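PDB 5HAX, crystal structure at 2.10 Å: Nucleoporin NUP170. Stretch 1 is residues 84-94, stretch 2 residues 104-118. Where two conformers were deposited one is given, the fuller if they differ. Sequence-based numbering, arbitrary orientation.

Stretch 1 84-94: AWASIDSSLFL
Stretch 2, residues 104-118: LIGYEEATHTITAVA

Stretch 1 is a β-hairpin: strand 84-88 passes through a type II' turn from I88 to S91, with D89 at φ/ψ 53/-113° and S90 at -99/14°, into strand 91-94. The hairpin is closed by reciprocal bonds between I88 and S91 (N to O, 2.8 Å each way) and between A86 and F93 (A86 N to F93 O 2.8 Å, F93 N to A86 O 2.9 Å). Strand 91-94 then pairs with strand 105-107, the axes 4.7 Å apart at closest approach and their directions 162° apart, hence antiparallel. L92 and Y107 form a hydrogen-bonded pair (L92 N to Y107 O 3.0 Å, Y107 N to L92 O 2.8 Å), as do L94 and I105 (L94 N to I105 O 2.9 Å, I105 N to L94 O 2.8 Å). Between them lies the non-hydrogen-bonded pair F93 and G106, with CA atoms 4.6 Å apart.

Beyond Y107 the chain leaves the sheet and loops back past the turn. Strand 114-118 runs at 31° to strand 91-94, with an axial approach of 8.9 Å, too distant for backbone pairing between these two strands. A nearly linear bond from I114 N to D89 O (2.8 Å, 173°) anchors its start, and T113 CA lies 3.4 Å from the same D89 O. Water 4 fills the opening after the last strand pair, donating to S90 O and Y107 O and accepting from A110 N. Water 2 accepts from S87 OG (2.8 Å) and donates to D89 O (3.2 Å) and I114 O (2.9 Å), adding a second link beside the direct bond.

The side chains of L92, L94, I105 and Y107 share one face of the sheet. L94 (m, p) and I105 (m, t) meet CB to CB at 4.2 Å. L92 (t, p) packs against strand 114-118, its CB 3.8 Å from I114 CD1 and its CD2 4.2 Å from V117 CG1; I114 is m, t and V117 t. W85 (p, chi2 -94°) lies beneath V117, whose CB sits 3.8 Å from the centroid of the six-membered ring, 12° off its normal, a CH-π contact over the face.

On the other face, F93 (m, chi2 -83°) extends alongside G106, with F93 CD1 3.7 Å from G106 CA. The absence of a side chain matters here: an ideal CB on G106 would lie 3.3 Å from F93 CE1. Nearer the turn, S91 OG (chi1 m) makes a weak hydrogen bond to E108 OE1 at 3.3 Å.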

ATOM      1  N   ALA A  84       8.367   5.134  17.125  1.00 47.68           N
ATOM      2  CA  ALA A  84       9.221   6.258  16.775  1.00 44.92           C
ATOM      3  C   ALA A  84      10.485   6.189  17.620  1.00 55.73           C
ATOM      4  O   ALA A  84      10.562   5.439  18.597  1.00 45.70           O
ATOM      5  CB  ALA A  84       8.497   7.593  16.989  1.00 43.98           C
ATOM      6  N   TRP A  85      11.493   6.969  17.234  1.00 43.40           N
ATOM      7  CA  TRP A  85      12.740   6.986  17.986  1.00 42.26           C
ATOM      8  C   TRP A  85      13.336   8.383  17.971  1.00 43.54           C
ATOM      9  O   TRP A  85      13.059   9.197  17.085  1.00 45.56           O
ATOM     10  CB  TRP A  85      13.756   5.972  17.445  1.00 41.51           C
ATOM     11  CG  TRP A  85      14.131   6.150  16.001  1.00 51.85           C
ATOM     12  CD1 TRP A  85      13.567   5.528  14.929  1.00 51.75           C
ATOM     13  CD2 TRP A  85      15.167   6.993  15.477  1.00 42.33           C
ATOM     14  NE1 TRP A  85      14.180   5.933  13.769  1.00 44.96           N
ATOM     15  CE2 TRP A  85      15.166   6.831  14.077  1.00 44.54           C
ATOM     16  CE3 TRP A  85      16.091   7.868  16.054  1.00 44.28           C
ATOM     17  CZ2 TRP A  85      16.051   7.513  13.246  1.00 45.27           C
ATOM     18  CZ3 TRP A  85      16.970   8.544  15.225  1.00 50.79           C
ATOM     19  CH2 TRP A  85      16.944   8.362  13.836  1.00 39.66           C
ATOM     20  N   ALA A  86      14.160   8.644  18.981  1.00 46.40           N
ATOM     21  CA  ALA A  86      14.879   9.900  19.118  1.00 43.70           C
ATOM     22  C   ALA A  86      16.284   9.587  19.601  1.00 53.98           C
ATOM     23  O   ALA A  86      16.455   8.825  20.557  1.00 48.34           O
ATOM     24  CB  ALA A  86      14.176  10.843  20.101  1.00 51.86           C
ATOM     25  N   SER A  87      17.282  10.158  18.932  1.00 45.26           N
ATOM     26  CA  SER A  87      18.673  10.035  19.346  1.00 44.99           C
ATOM     27  C   SER A  87      19.148  11.367  19.908  1.00 48.77           C
ATOM     28  O   SER A  87      18.861  12.426  19.342  1.00 52.42           O
ATOM     29  CB  SER A  87      19.567   9.603  18.180  1.00 42.50           C
ATOM     30  OG  SER A  87      19.668  10.619  17.197  1.00 46.83           O
ATOM     31  N   ILE A  88      19.853  11.309  21.035  1.00 52.46           N
ATOM     32  CA  ILE A  88      20.447  12.484  21.670  1.00 48.49           C
ATOM     33  C   ILE A  88      21.914  12.159  21.904  1.00 51.43           C
ATOM     34  O   ILE A  88      22.243  11.347  22.778  1.00 51.27           O
ATOM     35  CB  ILE A  88      19.751  12.857  22.987  1.00 58.63           C
ATOM     36  CG1 ILE A  88      18.265  13.134  22.749  1.00 57.82           C
ATOM     37  CG2 ILE A  88      20.409  14.081  23.610  1.00 61.61           C
ATOM     38  CD1 ILE A  88      17.375  11.948  23.011  1.00 65.46           C
ATOM     39  N   ASP A  89      22.795  12.795  21.130  0.50 46.56           N
ATOM     40  CA  ASP A  89      24.225  12.522  21.186  0.50 52.62           C
ATOM     41  C   ASP A  89      24.484  11.028  21.018  0.50 60.60           C
ATOM     42  O   ASP A  89      24.235  10.476  19.942  0.50 52.75           O
ATOM     43  CB  ASP A  89      24.817  13.051  22.496  0.50 50.97           C
ATOM     44  CG  ASP A  89      24.702  14.560  22.618  0.50 55.36           C
ATOM     45  OD1 ASP A  89      24.893  15.259  21.599  0.50 59.62           O
ATOM     46  OD2 ASP A  89      24.416  15.049  23.730  0.50 64.11           O
ATOM     47  N   SER A  90      24.968  10.359  22.065  1.00 52.27           N
ATOM     48  CA  SER A  90      25.286   8.936  22.012  1.00 53.57           C
ATOM     49  C   SER A  90      24.184   8.057  22.599  1.00 47.15           C
ATOM     50  O   SER A  90      24.427   6.873  22.857  1.00 52.58           O
ATOM     51  CB  SER A  90      26.600   8.667  22.749  1.00 49.89           C
ATOM     52  OG  SER A  90      26.520   9.074  24.104  1.00 53.09           O
ATOM     53  N   SER A  91      22.984   8.600  22.809  1.00 49.04           N
ATOM     54  CA  SER A  91      21.890   7.871  23.437  1.00 56.23           C
ATOM     55  C   SER A  91      20.701   7.775  22.488  1.00 52.33           C
ATOM     56  O   SER A  91      20.436   8.692  21.707  1.00 51.50           O
ATOM     57  CB  SER A  91      21.463   8.545  24.746  1.00 55.11           C
ATOM     58  OG  SER A  91      22.484   8.450  25.723  1.00 68.38           O
ATOM     59  N   LEU A  92      19.982   6.654  22.573  1.00 45.55           N
ATOM     60  CA  LEU A  92      18.850   6.362  21.701  1.00 45.79           C
ATOM     61  C   LEU A  92      17.641   5.960  22.532  1.00 53.58           C
ATOM     62  O   LEU A  92      17.769   5.207  23.502  1.00 52.54           O
ATOM     63  CB  LEU A  92      19.196   5.240  20.718  1.00 46.70           C
ATOM     64  CG  LEU A  92      18.062   4.768  19.809  1.00 49.36           C
ATOM     65  CD1 LEU A  92      17.561   5.906  18.930  1.00 48.54           C
ATOM     66  CD2 LEU A  92      18.530   3.595  18.968  1.00 48.53           C
ATOM     67  N   PHE A  93      16.464   6.445  22.133  1.00 53.99           N
ATOM     68  CA  PHE A  93      15.222   6.179  22.857  1.00 55.13           C
ATOM     69  C   PHE A  93      14.116   5.840  21.867  1.00 52.70           C
ATOM     70  O   PHE A  93      13.822   6.634  20.969  1.00 50.84           O
ATOM     71  CB  PHE A  93      14.822   7.382  23.714  1.00 55.52           C
ATOM     72  CG  PHE A  93      15.831   7.729  24.767  1.00 62.79           C
ATOM     73  CD1 PHE A  93      15.839   7.063  25.980  1.00 58.37           C
ATOM     74  CD2 PHE A  93      16.776   8.717  24.542  1.00 59.01           C
ATOM     75  CE1 PHE A  93      16.771   7.376  26.952  1.00 61.92           C
ATOM     76  CE2 PHE A  93      17.710   9.036  25.510  1.00 65.64           C
ATOM     77  CZ  PHE A  93      17.707   8.364  26.717  1.00 62.46           C
ATOM     78  N   LEU A  94      13.505   4.670  22.043  1.00 51.38           N
ATOM     79  CA  LEU A  94      12.385   4.206  21.235  1.00 44.84           C
ATOM     80  C   LEU A  94      11.108   4.227  22.064  1.00 54.80           C
ATOM     81  O   LEU A  94      11.148   4.112  23.293  1.00 56.32           O
ATOM     82  CB  LEU A  94      12.624   2.784  20.715  1.00 43.43           C
ATOM     83  CG  LEU A  94      13.769   2.516  19.735  1.00 56.47           C
ATOM     84  CD1 LEU A  94      15.134   2.724  20.375  1.00 60.47           C
ATOM     85  CD2 LEU A  94      13.655   1.096  19.200  1.00 60.31           C
ATOM     86  N   LEU A 104       9.711   4.643  27.687  1.00 67.89           N
ATOM     87  CA  LEU A 104      10.826   4.846  26.770  1.00 52.79           C
ATOM     88  C   LEU A 104      11.790   3.668  26.860  1.00 58.37           C
ATOM     89  O   LEU A 104      12.304   3.358  27.940  1.00 74.77           O
ATOM     90  CB  LEU A 104      11.551   6.153  27.084  1.00 61.65           C
ATOM     91  CG  LEU A 104      10.732   7.439  26.953  1.00 75.12           C
ATOM     92  CD1 LEU A 104      11.590   8.640  27.315  1.00 81.39           C
ATOM     93  CD2 LEU A 104      10.162   7.596  25.550  1.00 72.08           C
ATOM     94  N   ILE A 105      12.029   3.015  25.722  1.00 53.29           N
ATOM     95  CA  ILE A 105      13.041   1.967  25.612  1.00 46.63           C
ATOM     96  C   ILE A 105      14.375   2.667  25.367  1.00 67.01           C
ATOM     97  O   ILE A 105      14.650   3.131  24.259  1.00 63.32           O
ATOM     98  CB  ILE A 105      12.713   0.972  24.496  1.00 53.54           C
ATOM     99  CG1 ILE A 105      11.346   0.327  24.747  1.00 60.01           C
ATOM    100  CG2 ILE A 105      13.800  -0.093  24.393  1.00 56.17           C
ATOM    101  CD1 ILE A 105      10.852  -0.531  23.602  1.00 64.14           C
ATOM    102  N   GLY A 106      15.210   2.745  26.402  1.00 68.03           N
ATOM    103  CA  GLY A 106      16.485   3.437  26.301  1.00 62.56           C
ATOM    104  C   GLY A 106      17.621   2.489  25.947  1.00 67.10           C
ATOM    105  O   GLY A 106      17.679   1.359  26.425  1.00 75.71           O
ATOM    106  N   TYR A 107      18.523   2.973  25.094  1.00 54.62           N
ATOM    107  CA  TYR A 107      19.734   2.243  24.728  1.00 51.38           C
ATOM    108  C   TYR A 107      20.876   3.246  24.669  1.00 61.16           C
ATOM    109  O   TYR A 107      20.900   4.109  23.784  1.00 51.92           O
ATOM    110  CB  TYR A 107      19.576   1.518  23.392  1.00 52.19           C
ATOM    111  CG  TYR A 107      20.867   0.917  22.887  1.00 56.94           C
ATOM    112  CD1 TYR A 107      21.642   1.579  21.945  1.00 64.51           C
ATOM    113  CD2 TYR A 107      21.320  -0.306  23.364  1.00 56.76           C
ATOM    114  CE1 TYR A 107      22.826   1.036  21.484  1.00 64.57           C
ATOM    115  CE2 TYR A 107      22.502  -0.856  22.911  1.00 61.69           C
ATOM    116  CZ  TYR A 107      23.251  -0.182  21.969  1.00 65.61           C
ATOM    117  OH  TYR A 107      24.431  -0.723  21.512  1.00 67.81           O
ATOM    118  N   GLU A 108      21.824   3.126  25.603  1.00 62.20           N
ATOM    119  CA  GLU A 108      22.878   4.119  25.776  1.00 57.72           C
ATOM    120  C   GLU A 108      24.263   3.481  25.812  1.00 60.34           C
ATOM    121  O   GLU A 108      25.205   4.092  26.325  1.00 68.19           O
ATOM    122  CB  GLU A 108      22.630   4.932  27.047  1.00 60.96           C
ATOM    123  CG  GLU A 108      21.165   5.308  27.237  1.00 67.89           C
ATOM    124  CD  GLU A 108      20.943   6.294  28.368  1.00 82.97           C
ATOM    125  OE1 GLU A 108      21.859   7.091  28.658  1.00 79.90           O
ATOM    126  OE2 GLU A 108      19.847   6.271  28.967  1.00 88.02           O
ATOM    127  N   GLU A 109      24.409   2.269  25.269  1.00 59.36           N
ATOM    128  CA  GLU A 109      25.719   1.629  25.232  1.00 64.34           C
ATOM    129  C   GLU A 109      26.686   2.383  24.332  1.00 72.11           C
ATOM    130  O   GLU A 109      27.897   2.368  24.577  1.00 72.66           O
ATOM    131  CB  GLU A 109      25.591   0.183  24.746  1.00 66.90           C
ATOM    132  CG  GLU A 109      24.641  -0.679  25.560  1.00 79.21           C
ATOM    133  CD  GLU A 109      25.001  -0.718  27.030  1.00 87.02           C
ATOM    134  OE1 GLU A 109      24.226  -0.178  27.848  1.00 85.37           O
ATOM    135  OE2 GLU A 109      26.059  -1.291  27.369  1.00101.69           O
ATOM    136  N   ALA A 110      26.174   3.039  23.291  1.00 69.85           N
ATOM    137  CA  ALA A 110      27.032   3.687  22.311  1.00 69.87           C
ATOM    138  C   ALA A 110      27.929   4.727  22.970  1.00 58.94           C
ATOM    139  O   ALA A 110      27.541   5.409  23.924  1.00 58.32           O
ATOM    140  CB  ALA A 110      26.192   4.345  21.216  1.00 65.09           C
ATOM    141  N   THR A 111      29.141   4.846  22.434  1.00 56.01           N
ATOM    142  CA  THR A 111      30.155   5.746  22.967  1.00 69.17           C
ATOM    143  C   THR A 111      30.248   7.062  22.210  1.00 65.65           C
ATOM    144  O   THR A 111      30.660   8.068  22.797  1.00 61.28           O
ATOM    145  CB  THR A 111      31.529   5.058  22.956  1.00 73.19           C
ATOM    146  OG1 THR A 111      32.550   6.014  23.267  1.00 93.23           O
ATOM    147  CG2 THR A 111      31.828   4.422  21.594  1.00 64.46           C
ATOM    148  N   HIS A 112      29.860   7.088  20.937  1.00 58.66           N
ATOM    149  CA  HIS A 112      29.961   8.276  20.100  1.00 55.14           C
ATOM    150  C   HIS A 112      28.594   8.659  19.541  1.00 53.48           C
ATOM    151  O   HIS A 112      27.616   7.915  19.648  1.00 51.80           O
ATOM    152  CB  HIS A 112      30.962   8.052  18.959  1.00 53.02           C
ATOM    153  CG  HIS A 112      32.389   8.003  19.412  1.00 58.84           C
ATOM    154  ND1 HIS A 112      33.058   6.821  19.645  1.00 62.66           N
ATOM    155  CD2 HIS A 112      33.272   8.993  19.684  1.00 57.51           C
ATOM    156  CE1 HIS A 112      34.292   7.084  20.034  1.00 63.70           C
ATOM    157  NE2 HIS A 112      34.448   8.395  20.067  1.00 61.21           N
ATOM    158  N   THR A 113      28.548   9.849  18.937  1.00 50.22           N
ATOM    159  CA  THR A 113      27.297  10.421  18.453  1.00 47.36           C
ATOM    160  C   THR A 113      26.625   9.503  17.438  1.00 48.53           C
ATOM    161  O   THR A 113      27.265   9.019  16.501  1.00 42.66           O
ATOM    162  CB  THR A 113      27.563  11.788  17.818  1.00 52.34           C
ATOM    163  OG1 THR A 113      28.279  12.617  18.742  1.00 49.36           O
ATOM    164  CG2 THR A 113      26.257  12.472  17.423  1.00 49.39           C
ATOM    165  N   ILE A 114      25.327   9.278  17.622  1.00 44.79           N
ATOM    166  CA  ILE A 114      24.535   8.503  16.671  1.00 37.97           C
ATOM    167  C   ILE A 114      24.199   9.388  15.479  1.00 36.78           C
ATOM    168  O   ILE A 114      23.710  10.512  15.643  1.00 36.82           O
ATOM    169  CB  ILE A 114      23.259   7.963  17.339  1.00 46.21           C
ATOM    170  CG1 ILE A 114      23.619   6.910  18.391  1.00 50.49           C
ATOM    171  CG2 ILE A 114      22.315   7.356  16.300  1.00 39.33           C
ATOM    172  CD1 ILE A 114      22.471   6.545  19.308  1.00 48.34           C
ATOM    173  N   THR A 115      24.440   8.871  14.272  1.00 39.61           N
ATOM    174  CA  THR A 115      24.188   9.607  13.040  1.00 41.96           C
ATOM    175  C   THR A 115      23.095   8.997  12.174  1.00 38.39           C
ATOM    176  O   THR A 115      22.598   9.677  11.270  1.00 41.41           O
ATOM    177  CB  THR A 115      25.478   9.707  12.210  1.00 39.34           C
ATOM    178  OG1 THR A 115      26.009   8.398  11.978  1.00 38.28           O
ATOM    179  CG2 THR A 115      26.519  10.555  12.937  1.00 42.75           C
ATOM    180  N   ALA A 116      22.706   7.749  12.422  1.00 38.37           N
ATOM    181  CA  ALA A 116      21.639   7.117  11.660  1.00 41.94           C
ATOM    182  C   ALA A 116      21.134   5.903  12.426  1.00 44.73           C
ATOM    183  O   ALA A 116      21.893   5.248  13.145  1.00 40.25           O
ATOM    184  CB  ALA A 116      22.114   6.703  10.262  1.00 40.56           C
ATOM    185  N   VAL A 117      19.843   5.621  12.261  1.00 43.81           N
ATOM    186  CA  VAL A 117      19.186   4.471  12.877  1.00 47.61           C
ATOM    187  C   VAL A 117      18.166   3.924  11.885  1.00 45.43           C
ATOM    188  O   VAL A 117      17.491   4.692  11.192  1.00 42.47           O
ATOM    189  CB  VAL A 117      18.500   4.848  14.209  1.00 43.95           C
ATOM    190  CG1 VAL A 117      17.791   3.640  14.814  1.00 47.00           C
ATOM    191  CG2 VAL A 117      19.511   5.424  15.192  1.00 41.41           C
ATOM    192  N   ALA A 118      18.043   2.597  11.824  1.00 39.48           N
ATOM    193  CA  ALA A 118      17.095   1.973  10.912  1.00 41.08           C
ATOM    194  C   ALA A 118      16.682   0.606  11.439  1.00 44.30           C
ATOM    195  O   ALA A 118      17.408  -0.040  12.198  1.00 41.60           O
ATOM    196  CB  ALA A 118      17.679   1.835   9.502  1.00 43.76           C
TER
HETATM  197  O   HOH W   1      14.198   5.287  10.750  1.00 60.59           O
HETATM  198  O   HOH W   2      22.141  11.659  17.862  1.00 41.57           O
HETATM  199  O   HOH W   3      25.847   6.720  25.262  1.00 41.23           O
HETATM  200  O   HOH W   4      23.512   4.200  22.687  1.00 54.19           O